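PDB 6JMB: ofchtiv-allosamidin from Ostrinia furnacalis, which probably hydrolyses chitin as a family 18 insect group IV chitinase, and binds the inhibitor allosamidin in its cleft. Local coordinates for residues 142-147 with 179-184; 285-290 with 350-355; 252-257 with 266-271; 38-43 with 79-84. All coordinates share one frame; numbering follows the deposited sequence.

Contact 1 of 4, residues 142-147 with 179-184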
# COMPACT_ATOMS: atom_id res chain seq x y z
N GLN A 142 -20.65 -0.07 10.37
CA GLN A 142 -19.94 -0.79 11.42
C GLN A 142 -18.45 -0.50 11.40
O GLN A 142 -17.81 -0.50 12.45
CB GLN A 142 -20.22 -2.29 11.34
CG GLN A 142 -21.70 -2.67 11.38
CD GLN A 142 -22.46 -2.04 12.53
OE1 GLN A 142 -21.93 -1.88 13.62
NE2 GLN A 142 -23.71 -1.68 12.28
N PHE A 143 -17.89 -0.26 10.21
CA PHE A 143 -16.49 0.14 10.11
C PHE A 143 -16.25 1.43 10.89
O PHE A 143 -15.30 1.53 11.68
CB PHE A 143 -16.12 0.32 8.64
CG PHE A 143 -14.68 0.68 8.39
CD1 PHE A 143 -13.64 -0.13 8.84
CD2 PHE A 143 -14.36 1.81 7.67
CE1 PHE A 143 -12.31 0.20 8.58
CE2 PHE A 143 -13.04 2.16 7.41
CZ PHE A 143 -12.02 1.35 7.86
N SER A 144 -17.12 2.43 10.71
CA SER A 144 -16.95 3.68 11.44
C SER A 144 -17.18 3.50 12.93
O SER A 144 -16.47 4.12 13.74
CB SER A 144 -17.87 4.75 10.85
OG SER A 144 -17.36 5.18 9.60
N THR A 145 -18.14 2.66 13.33
CA THR A 145 -18.33 2.39 14.75
C THR A 145 -17.09 1.74 15.34
O THR A 145 -16.65 2.10 16.44
CB THR A 145 -19.56 1.51 14.95
OG1 THR A 145 -20.71 2.20 14.45
CG2 THR A 145 -19.77 1.21 16.43
N LEU A 146 -16.50 0.78 14.62
CA LEU A 146 -15.29 0.12 15.09
C LEU A 146 -14.17 1.12 15.31
O LEU A 146 -13.48 1.09 16.34
CB LEU A 146 -14.87 -0.94 14.07
CG LEU A 146 -13.53 -1.64 14.34
CD1 LEU A 146 -13.62 -2.48 15.61
CD2 LEU A 146 -13.14 -2.49 13.14
N LEU A 147 -13.97 2.04 14.36
CA LEU A 147 -12.92 3.04 14.51
C LEU A 147 -13.18 3.95 15.70
O LEU A 147 -12.25 4.29 16.45
CB LEU A 147 -12.78 3.86 13.22
CG LEU A 147 -12.33 3.08 11.98
CD1 LEU A 147 -12.39 3.99 10.75
CD2 LEU A 147 -10.93 2.50 12.17
N PRO A 179 -16.15 11.26 6.14
CA PRO A 179 -15.96 12.10 7.34
C PRO A 179 -15.87 11.31 8.63
O PRO A 179 -15.07 11.67 9.50
CB PRO A 179 -17.18 13.03 7.31
CG PRO A 179 -17.60 13.05 5.86
CD PRO A 179 -17.33 11.67 5.36
N SER A 180 -16.65 10.23 8.78
CA SER A 180 -16.58 9.49 10.04
C SER A 180 -15.35 8.61 10.12
O SER A 180 -14.87 8.32 11.22
CB SER A 180 -17.87 8.70 10.29
OG SER A 180 -18.13 7.76 9.27
N VAL A 181 -14.80 8.18 8.98
CA VAL A 181 -13.52 7.48 8.99
C VAL A 181 -12.39 8.43 9.37
O VAL A 181 -11.58 8.14 10.26
CB VAL A 181 -13.27 6.79 7.63
CG1 VAL A 181 -11.83 6.26 7.56
CG2 VAL A 181 -14.27 5.68 7.40
N ALA A 182 -12.35 9.60 8.74
CA ALA A 182 -11.29 10.56 9.02
C ALA A 182 -11.31 11.03 10.47
O ALA A 182 -10.25 11.25 11.06
CB ALA A 182 -11.39 11.76 8.07
N LYS A 183 -12.51 11.15 11.05
CA LYS A 183 -12.66 11.77 12.37
C LYS A 183 -11.84 11.05 13.44
O LYS A 183 -11.26 11.70 14.32
CB LYS A 183 -14.14 11.76 12.75
CG LYS A 183 -14.45 12.22 14.16
CD LYS A 183 -15.95 12.40 14.31
CE LYS A 183 -16.33 12.99 15.66
NZ LYS A 183 -17.81 13.08 15.81
N TYR A 184 -11.77 9.72 13.37
CA TYR A 184 -11.24 8.90 14.44
C TYR A 184 -9.79 8.48 14.24
O TYR A 184 -9.19 7.93 15.17
CB TYR A 184 -12.08 7.63 14.58
CG TYR A 184 -13.49 7.96 14.94
CD1 TYR A 184 -13.77 8.64 16.11
CD2 TYR A 184 -14.54 7.63 14.10
CE1 TYR A 184 -15.05 8.96 16.45
CE2 TYR A 184 -15.84 7.95 14.43
CZ TYR A 184 -16.08 8.62 15.61
OH TYR A 184 -17.37 8.95 15.97

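Contact 2 of 4, residues 285-290 with 350-355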
# COMPACT_ATOMS: atom_id res chain seq x y z
N GLY A 285 8.60 -6.94 -8.10
CA GLY A 285 9.14 -5.88 -7.26
C GLY A 285 10.03 -4.94 -8.06
O GLY A 285 10.61 -5.33 -9.08
N TYR A 286 10.11 -3.68 -7.62
CA TYR A 286 11.04 -2.76 -8.28
C TYR A 286 12.46 -3.31 -8.26
O TYR A 286 13.18 -3.21 -9.26
CB TYR A 286 10.99 -1.36 -7.66
CG TYR A 286 12.01 -0.45 -8.29
CD1 TYR A 286 11.79 0.11 -9.55
CD2 TYR A 286 13.23 -0.19 -7.66
CE1 TYR A 286 12.74 0.93 -10.14
CE2 TYR A 286 14.18 0.62 -8.25
CZ TYR A 286 13.93 1.18 -9.49
OH TYR A 286 14.88 1.99 -10.09
N ASN A 287 12.89 -3.88 -7.13
CA ASN A 287 14.23 -4.47 -7.05
C ASN A 287 14.43 -5.50 -8.15
O ASN A 287 15.47 -5.52 -8.81
CB ASN A 287 14.48 -5.08 -5.67
CG ASN A 287 13.54 -6.23 -5.33
OD1 ASN A 287 12.33 -6.18 -5.60
ND2 ASN A 287 14.09 -7.28 -4.71
N GLU A 288 13.42 -6.33 -8.38
CA GLU A 288 13.53 -7.37 -9.40
C GLU A 288 13.50 -6.78 -10.79
O GLU A 288 14.28 -7.19 -11.66
CB GLU A 288 12.38 -8.36 -9.22
CG GLU A 288 12.42 -9.11 -7.91
CD GLU A 288 11.18 -9.94 -7.67
OE1 GLU A 288 10.06 -9.40 -7.78
OE2 GLU A 288 11.33 -11.14 -7.36
N PHE A 289 12.63 -5.80 -11.04
CA PHE A 289 12.46 -5.34 -12.40
C PHE A 289 13.57 -4.38 -12.83
O PHE A 289 14.00 -4.41 -13.99
CB PHE A 289 11.08 -4.74 -12.65
CG PHE A 289 10.74 -4.67 -14.11
CD1 PHE A 289 10.73 -5.84 -14.87
CD2 PHE A 289 10.50 -3.46 -14.74
CE1 PHE A 289 10.46 -5.81 -16.22
CE2 PHE A 289 10.21 -3.42 -16.11
CZ PHE A 289 10.19 -4.60 -16.85
N CYS A 290 14.04 -3.52 -11.92
CA CYS A 290 15.17 -2.67 -12.29
C CYS A 290 16.38 -3.52 -12.65
O CYS A 290 17.12 -3.19 -13.58
CB CYS A 290 15.48 -1.65 -11.19
SG CYS A 290 16.30 -2.22 -9.66
N ASP A 350 11.90 -2.14 -2.66
CA ASP A 350 12.84 -1.14 -3.13
C ASP A 350 14.12 -1.87 -3.53
O ASP A 350 14.33 -3.04 -3.18
CB ASP A 350 13.12 -0.11 -2.03
CG ASP A 350 13.56 1.25 -2.57
OD1 ASP A 350 13.91 1.39 -3.77
OD2 ASP A 350 13.56 2.22 -1.78
N ASP A 351 14.99 -1.18 -4.27
CA ASP A 351 16.32 -1.72 -4.55
C ASP A 351 17.18 -1.55 -3.30
O ASP A 351 18.07 -0.70 -3.22
CB ASP A 351 16.92 -1.07 -5.79
CG ASP A 351 18.26 -1.67 -6.18
OD1 ASP A 351 18.53 -2.84 -5.84
OD2 ASP A 351 19.04 -0.96 -6.85
N PHE A 352 16.86 -2.37 -2.29
CA PHE A 352 17.46 -2.19 -0.98
C PHE A 352 18.95 -2.50 -0.96
O PHE A 352 19.69 -1.93 -0.15
CB PHE A 352 16.68 -2.93 0.12
CG PHE A 352 16.61 -4.43 -0.05
CD1 PHE A 352 15.71 -5.01 -0.93
CD2 PHE A 352 17.40 -5.26 0.73
CE1 PHE A 352 15.62 -6.40 -1.06
CE2 PHE A 352 17.31 -6.65 0.61
CZ PHE A 352 16.43 -7.21 -0.29
N HIS A 353 19.42 -3.35 -1.88
CA HIS A 353 20.84 -3.65 -2.00
C HIS A 353 21.57 -2.71 -2.96
O HIS A 353 22.79 -2.84 -3.13
CB HIS A 353 21.05 -5.09 -2.49
CG HIS A 353 20.67 -6.15 -1.50
ND1 HIS A 353 21.00 -6.08 -0.16
CD2 HIS A 353 20.01 -7.32 -1.67
CE1 HIS A 353 20.56 -7.16 0.45
NE2 HIS A 353 19.95 -7.93 -0.44
N GLY A 354 20.86 -1.80 -3.62
CA GLY A 354 21.50 -0.87 -4.54
C GLY A 354 22.10 -1.52 -5.76
O GLY A 354 23.07 -1.01 -6.32
N LEU A 355 21.53 -2.64 -6.21
CA LEU A 355 22.08 -3.37 -7.35
C LEU A 355 21.85 -2.66 -8.67
O LEU A 355 22.50 -3.01 -9.66
CB LEU A 355 21.48 -4.77 -7.41
CG LEU A 355 21.66 -5.62 -6.16
CD1 LEU A 355 21.03 -7.00 -6.34
CD2 LEU A 355 23.14 -5.74 -5.81
O HOH W 1 17.89 -5.10 -7.52

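Contact 3 of 4, residues 252-257 with 266-271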
# COMPACT_ATOMS: atom_id res chain seq x y z
N ARG A 252 3.22 -4.22 -12.19
CA ARG A 252 2.31 -5.28 -12.60
C ARG A 252 2.59 -5.66 -14.05
O ARG A 252 2.99 -4.83 -14.87
CB ARG A 252 0.85 -4.88 -12.36
CG ARG A 252 0.56 -4.70 -10.88
CD ARG A 252 -0.94 -4.61 -10.57
NE ARG A 252 -1.17 -4.76 -9.14
CZ ARG A 252 -1.17 -5.92 -8.49
NH1 ARG A 252 -0.98 -7.06 -9.15
NH2 ARG A 252 -1.37 -5.95 -7.17
N THR A 253 2.40 -6.95 -14.35
CA THR A 253 2.91 -7.54 -15.58
C THR A 253 1.80 -8.23 -16.35
O THR A 253 0.87 -8.82 -15.77
CB THR A 253 4.06 -8.53 -15.31
OG1 THR A 253 3.53 -9.73 -14.76
CG2 THR A 253 5.09 -7.94 -14.35
N PHE A 254 1.91 -8.16 -17.68
CA PHE A 254 0.87 -8.60 -18.59
C PHE A 254 1.49 -9.40 -19.73
O PHE A 254 2.67 -9.24 -20.06
CB PHE A 254 0.18 -7.39 -19.26
CG PHE A 254 -0.52 -6.45 -18.32
CD1 PHE A 254 0.21 -5.57 -17.52
CD2 PHE A 254 -1.91 -6.40 -18.27
CE1 PHE A 254 -0.44 -4.68 -16.67
CE2 PHE A 254 -2.56 -5.51 -17.42
CZ PHE A 254 -1.82 -4.65 -16.63
N GLN A 255 0.67 -10.26 -20.33
CA GLN A 255 0.98 -10.94 -21.59
C GLN A 255 0.16 -10.26 -22.67
O GLN A 255 -1.07 -10.33 -22.65
CB GLN A 255 0.60 -12.42 -21.49
CG GLN A 255 0.85 -13.21 -22.77
CD GLN A 255 0.22 -14.59 -22.74
OE1 GLN A 255 -0.77 -14.83 -22.06
NE2 GLN A 255 0.82 -15.52 -23.49
N LEU A 256 0.82 -9.58 -23.60
CA LEU A 256 0.11 -8.90 -24.67
C LEU A 256 -0.63 -9.90 -25.56
O LEU A 256 -0.18 -11.02 -25.78
CB LEU A 256 1.09 -8.12 -25.54
CG LEU A 256 1.73 -6.90 -24.87
CD1 LEU A 256 2.92 -6.40 -25.70
CD2 LEU A 256 0.70 -5.79 -24.67
N SER A 257 -1.79 -9.47 -26.07
CA SER A 257 -2.47 -10.27 -27.08
C SER A 257 -1.70 -10.28 -28.39
O SER A 257 -1.63 -11.32 -29.06
CB SER A 257 -3.89 -9.74 -27.30
OG SER A 257 -4.65 -9.83 -26.12
N SER A 266 -3.57 -1.60 -24.51
CA SER A 266 -3.54 -2.59 -25.57
C SER A 266 -4.07 -3.92 -25.05
O SER A 266 -3.80 -4.29 -23.90
CB SER A 266 -2.11 -2.82 -26.04
OG SER A 266 -1.53 -1.62 -26.53
N PRO A 267 -4.81 -4.65 -25.88
CA PRO A 267 -5.34 -5.95 -25.46
C PRO A 267 -4.29 -6.85 -24.81
O PRO A 267 -3.16 -6.97 -25.28
CB PRO A 267 -5.86 -6.55 -26.77
CG PRO A 267 -6.29 -5.35 -27.55
CD PRO A 267 -5.30 -4.26 -27.21
N SER A 268 -4.69 -7.48 -23.71
CA SER A 268 -3.87 -8.39 -22.95
C SER A 268 -4.56 -9.75 -22.86
O SER A 268 -5.79 -9.85 -22.93
CB SER A 268 -3.65 -7.84 -21.53
OG SER A 268 -3.08 -8.83 -20.68
N ASN A 269 -3.75 -10.80 -22.71
CA ASN A 269 -4.26 -12.16 -22.56
C ASN A 269 -4.21 -12.66 -21.13
O ASN A 269 -4.70 -13.77 -20.85
CB ASN A 269 -3.48 -13.11 -23.49
CG ASN A 269 -4.16 -14.47 -23.64
OD1 ASN A 269 -5.31 -14.55 -24.08
ND2 ASN A 269 -3.45 -15.53 -23.29
N GLY A 270 -3.64 -11.90 -20.21
CA GLY A 270 -3.57 -12.28 -18.82
C GLY A 270 -2.27 -11.83 -18.20
O GLY A 270 -1.59 -10.95 -18.71
N ALA A 271 -1.95 -12.45 -17.07
CA ALA A 271 -0.78 -12.07 -16.29
C ALA A 271 0.51 -12.41 -17.02
O ALA A 271 0.58 -13.38 -17.79
CB ALA A 271 -0.81 -12.75 -14.92
O HOH W 2 -1.01 -14.95 -19.35
O HOH W 3 -6.92 -10.46 -25.12

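Contact 4 of 4, residues 38-43 with 79-84. With AMI (allosamizoline), chain C; NAA (2-acetamido-2-deoxy-beta-D-allopyranose), chain B.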
# COMPACT_ATOMS: atom_id res chain seq x y z
N TYR A 38 3.99 -3.19 10.41
CA TYR A 38 4.20 -4.63 10.31
C TYR A 38 2.96 -5.27 9.69
O TYR A 38 1.90 -5.31 10.31
CB TYR A 38 4.42 -5.18 11.72
CG TYR A 38 4.92 -6.61 11.83
CD1 TYR A 38 4.08 -7.70 11.61
CD2 TYR A 38 6.23 -6.85 12.20
CE1 TYR A 38 4.57 -9.01 11.72
CE2 TYR A 38 6.72 -8.14 12.32
CZ TYR A 38 5.89 -9.21 12.08
OH TYR A 38 6.39 -10.49 12.20
N ALA A 39 3.10 -5.80 8.47
CA ALA A 39 1.99 -6.45 7.79
C ALA A 39 2.24 -7.95 7.76
O ALA A 39 3.33 -8.37 7.36
CB ALA A 39 1.90 -5.93 6.35
N PHE A 40 1.27 -8.77 8.18
CA PHE A 40 -0.05 -8.42 8.71
C PHE A 40 -0.35 -9.33 9.89
O PHE A 40 0.15 -10.47 9.95
CB PHE A 40 -1.15 -8.73 7.69
CG PHE A 40 -1.24 -7.75 6.56
CD1 PHE A 40 -1.72 -6.48 6.77
CD2 PHE A 40 -0.90 -8.13 5.27
CE1 PHE A 40 -1.82 -5.58 5.72
CE2 PHE A 40 -1.00 -7.24 4.21
CZ PHE A 40 -1.46 -5.96 4.44
N ILE A 41 -1.18 -8.86 10.81
CA ILE A 41 -1.91 -9.73 11.71
C ILE A 41 -3.32 -9.92 11.17
O ILE A 41 -3.74 -9.26 10.22
CB ILE A 41 -1.92 -9.22 13.17
CG1 ILE A 41 -2.64 -7.87 13.28
CG2 ILE A 41 -0.49 -9.14 13.72
CD1 ILE A 41 -2.89 -7.43 14.72
N GLY A 42 -4.07 -10.83 11.79
CA GLY A 42 -5.42 -11.11 11.35
C GLY A 42 -6.40 -11.21 12.50
O GLY A 42 -6.08 -10.86 13.64
N ILE A 43 -7.62 -11.67 12.21
CA ILE A 43 -8.64 -11.88 13.22
C ILE A 43 -9.40 -13.16 12.90
O ILE A 43 -9.34 -13.68 11.79
CB ILE A 43 -9.65 -10.72 13.33
CG1 ILE A 43 -10.54 -10.67 12.09
CG2 ILE A 43 -8.95 -9.40 13.55
CD1 ILE A 43 -11.75 -9.76 12.24
N LEU A 79 3.78 0.56 13.91
CA LEU A 79 2.41 0.09 13.99
C LEU A 79 2.31 -1.34 13.50
O LEU A 79 3.17 -1.83 12.76
CB LEU A 79 1.49 0.96 13.13
CG LEU A 79 1.56 2.48 13.28
CD1 LEU A 79 0.45 3.13 12.47
CD2 LEU A 79 1.48 2.90 14.74
N VAL A 80 1.24 -2.01 13.89
CA VAL A 80 0.91 -3.33 13.37
C VAL A 80 -0.36 -3.19 12.53
O VAL A 80 -1.29 -2.47 12.91
CB VAL A 80 0.77 -4.37 14.50
CG1 VAL A 80 -0.44 -4.09 15.41
CG2 VAL A 80 0.72 -5.78 13.93
N ALA A 81 -0.36 -3.81 11.35
CA ALA A 81 -1.49 -3.74 10.43
C ALA A 81 -2.30 -5.03 10.49
O ALA A 81 -1.75 -6.13 10.38
CB ALA A 81 -1.02 -3.50 9.00
N VAL A 82 -3.62 -4.89 10.67
CA VAL A 82 -4.54 -6.02 10.66
C VAL A 82 -5.28 -6.04 9.34
O VAL A 82 -5.74 -4.99 8.85
CB VAL A 82 -5.50 -5.96 11.86
CG1 VAL A 82 -6.41 -4.72 11.80
CG2 VAL A 82 -6.32 -7.25 11.96
N GLY A 83 -5.39 -7.22 8.74
CA GLY A 83 -6.15 -7.37 7.52
C GLY A 83 -5.29 -7.70 6.33
O GLY A 83 -4.51 -8.65 6.36
N GLY A 84 -5.44 -6.93 5.26
CA GLY A 84 -4.75 -7.20 4.02
C GLY A 84 -5.62 -7.98 3.05
O GLY A 84 -6.63 -8.59 3.42
C1 AMI C . -2.12 -3.57 -0.52
C2 AMI C . -2.79 -4.48 0.58
C3 AMI C . -1.96 -5.66 0.62
C4 AMI C . -1.42 -5.82 -0.86
C5 AMI C . -1.01 -4.45 -1.14
C6 AMI C . -0.82 -4.16 -2.68
C7 AMI C . -2.00 -2.63 1.49
C8 AMI C . -2.25 -1.77 3.87
C9 AMI C . -0.91 -0.41 2.15
N2 AMI C . -2.76 -3.78 1.69
N7 AMI C . -1.72 -1.61 2.51
O3 AMI C . -2.69 -6.79 1.09
O4 AMI C . -0.27 -6.65 -1.00
O6 AMI C . -2.00 -4.53 -3.35
O7 AMI C . -1.51 -2.49 0.22
C1 NAA B . -0.57 -8.00 -1.12
C2 NAA B . 0.62 -8.72 -1.74
C3 NAA B . 0.46 -10.19 -1.74
C4 NAA B . 0.19 -10.71 -0.34
C5 NAA B . -1.02 -9.99 0.24
C6 NAA B . -1.33 -10.39 1.65
C7 NAA B . 1.88 -7.33 -3.49
C8 NAA B . 1.92 -6.74 -4.90
N2 NAA B . 0.70 -8.16 -3.13
O3 NAA B . -0.65 -10.52 -2.63
O4 NAA B . -0.09 -12.12 -0.31
O5 NAA B . -0.75 -8.55 0.25
O6 NAA B . -2.51 -9.72 2.03
O7 NAA B . 2.74 -7.16 -2.72

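Contact 1 of 4, residues 142-147 with 179-184
S144 holds its OG anti to its own carbonyl carbon, beside the backbone N (chi1 -73°), while S180 carries its OG between its backbone N and carbonyl carbon (chi1 60°), and these two torsions bring the hydroxyls together. The distance from S144 OG to S180 OG is 2.7 Å. S180 OG is hydrogen-bonded to D177 OD2, so a probably charged carboxylate lies next to the serine pair, whereas S180 O is buried here with no partner in the model. Beside the serines the contact turns apolar. V181 divides its two methyls: CG2 meets F143 CE2, on the rim of that ring, at 3.7 Å, and CG1 lies 4.0 Å from L147 CD1. The same L147 CD1 sits over one face of the F143 ring, offset toward its rim, so ring, leucine and valine form one apolar cluster. Farther along, Y184 CB packs against L147 O at 3.8 Å, and the ring beyond passes backbone instead of side chain, with Y184 CE2 3.9 Å from S144 O. An alanine at Y184 would keep the CB contact but would probably open a gap beside the S144 carbonyl where the ring had been. The helix segments run nearly parallel, 14° apart, with axes 9.0 Å from each other. Both are outer helices of the TIM barrel: F143, L147 and V181 all rest on V163 of strand 160-165, V181 also reaches I188 of strand 187-190, and Q142 and L146 touch helix 90-97.

Contact 2 of 4, residues 285-290 with 350-355
Y286 lays the edge of its ring against the backbone of D351, with Y286 CD2 3.9 Å from D351 N, which lies near the ring plane. Its CE2 then passes D351 CB, the tyrosine ring and the aspartate carboxylate being turned 61° from each other. One turn on, C290 CB sits over a face of this same ring, and C290 SG comes within 4.0 Å of D351 CG, so the aspartate touches both residues. The tightest approach comes from N287, whose CB lies 3.2 Å from D350 O. Its CG stands between the backbone N and the carbonyl carbon (chi1 63°), and beyond it the amide runs alongside the F352 ring, where N287 ND2 is 4.1 Å from F352 CE1. A water links the segments, donating to the N287 carbonyl O and to D351 OD1. D351 OD1 also accepts L355 N at 3.0 Å, while D351 OD2 takes the amide of C356; the carboxylate thus holds the chain just after the type I turn from D351 to G354, whose own bond is G354 N to D351 O. The D350 carboxylate accepts D351 N and the amides of L363 and L364 at the start of helix 362-373. C290 is disulfide-bonded to C356, so the contact is a cystine-braced junction between helix 286-295, probably part of the insertion that many family 18 chitinases carry on their TIM barrel, and the loop after strand 341-345.

Contact 3 of 4, residues 252-257 with 266-271
Q255 and N269 lie side by side and point the same way across an antiparallel strand pair that contains a beta bulge: between the bridges F254 with A271 and L256 with S268, the single residue Q255 faces both N269 and G270. The two side-chain amides are turned 61° against each other. N269 ND2 donates to Q255 OE1 at 3.0 Å, with the oxygen in the N269 amide plane but the donor well above the plane of the glutamine carbonyl. Q255 has its CG anti to the backbone N (chi1 178°) and continues extended, and its OE1 also accepts a hydrogen bond from a water that bridges to A271 O. An alanine at Q255 would probably leave N269 ND2 and this water without that acceptor, and the asparagine freer to turn. The bulge itself is held by N269 N to Q255 O, 2.7 Å and almost straight, and by Q255 N to G270 O. G270 adopts backbone angles that call for glycine. Elsewhere in the pair F254 turns its ring edge to S268, while its ring also meets W318 of strand 317-320. Beyond the bulge, S257 N donates to P267 O at 3.0 Å, approaching from above the plane of that carbonyl.

Contact 4 of 4, residues 38-43 with 79-84
Y38 and L79 start the backbone pairing, Y38 N donating to L79 O at 2.8 Å. A81 N returns the bond to Y38 O, then I41 N reaches A81 O at 2.8 Å and G83 N reaches I41 O. The pattern steps from Y38 to I41 without using F40, which follows a cis peptide bond. Aromatic contacts come next, all through F40. Its ring lies between two layers: G83 O and G84 CA over one face, A39 CB over the centre of the other. G84 CA makes a CH-pi contact 3.7 Å from the F40 ring centroid, and a side chain on G84 would run into F40 CE2. In the ring plane, A81 O meets the edge near CD1. On the CE2 side the ring looks into the ligand pocket, where F40 CE2 lies 3.6 Å from O3 of allosamizoline and equally near O6 of the adjoining N-acetylallosamine sugar. Most of the aliphatic contacts lie on the other face of the strands, that of I41, V80 and V82. I41 straddles two valines, its CG2 touching V80 CG2 at 3.6 Å and its CG1 touching V82 CB at 3.7 Å, and I43 CG2 adds a methyl contact to V82 CG2. The segments are parallel in sense and cross at 49°; they are neighbouring strands of the TIM barrel. Strand 35-43 pairs on with 5-11 and strand 77-83 with 120-124; A81 and F40 meet D122 and D124 of that last strand, while I41, V80 and V82 pack against M112, I113 and F105 of helix 99-116.

In the fold
From the N terminus, contact 4 comes first, joining two neighbouring barrel strands beside the sugar-binding cleft and closing the excursion from 43 to 79. Contact 1 follows, pairing two outer helices that both rest on strand 160-165, which lies between them in the chain; its centre lies about 18 Å from that of contact 4. Contact 3 closes a short loop of eight residues at the end of strand 243-256, and contact 2, the last, spans the 59 residues between 290 and 350 to fasten the loop after strand 341-345. All four stand in series, none nested or crossing. Contacts 2 and 3 come within about 6 Å at their nearest atoms, and both lie opposite contact 1 across the chain's centre.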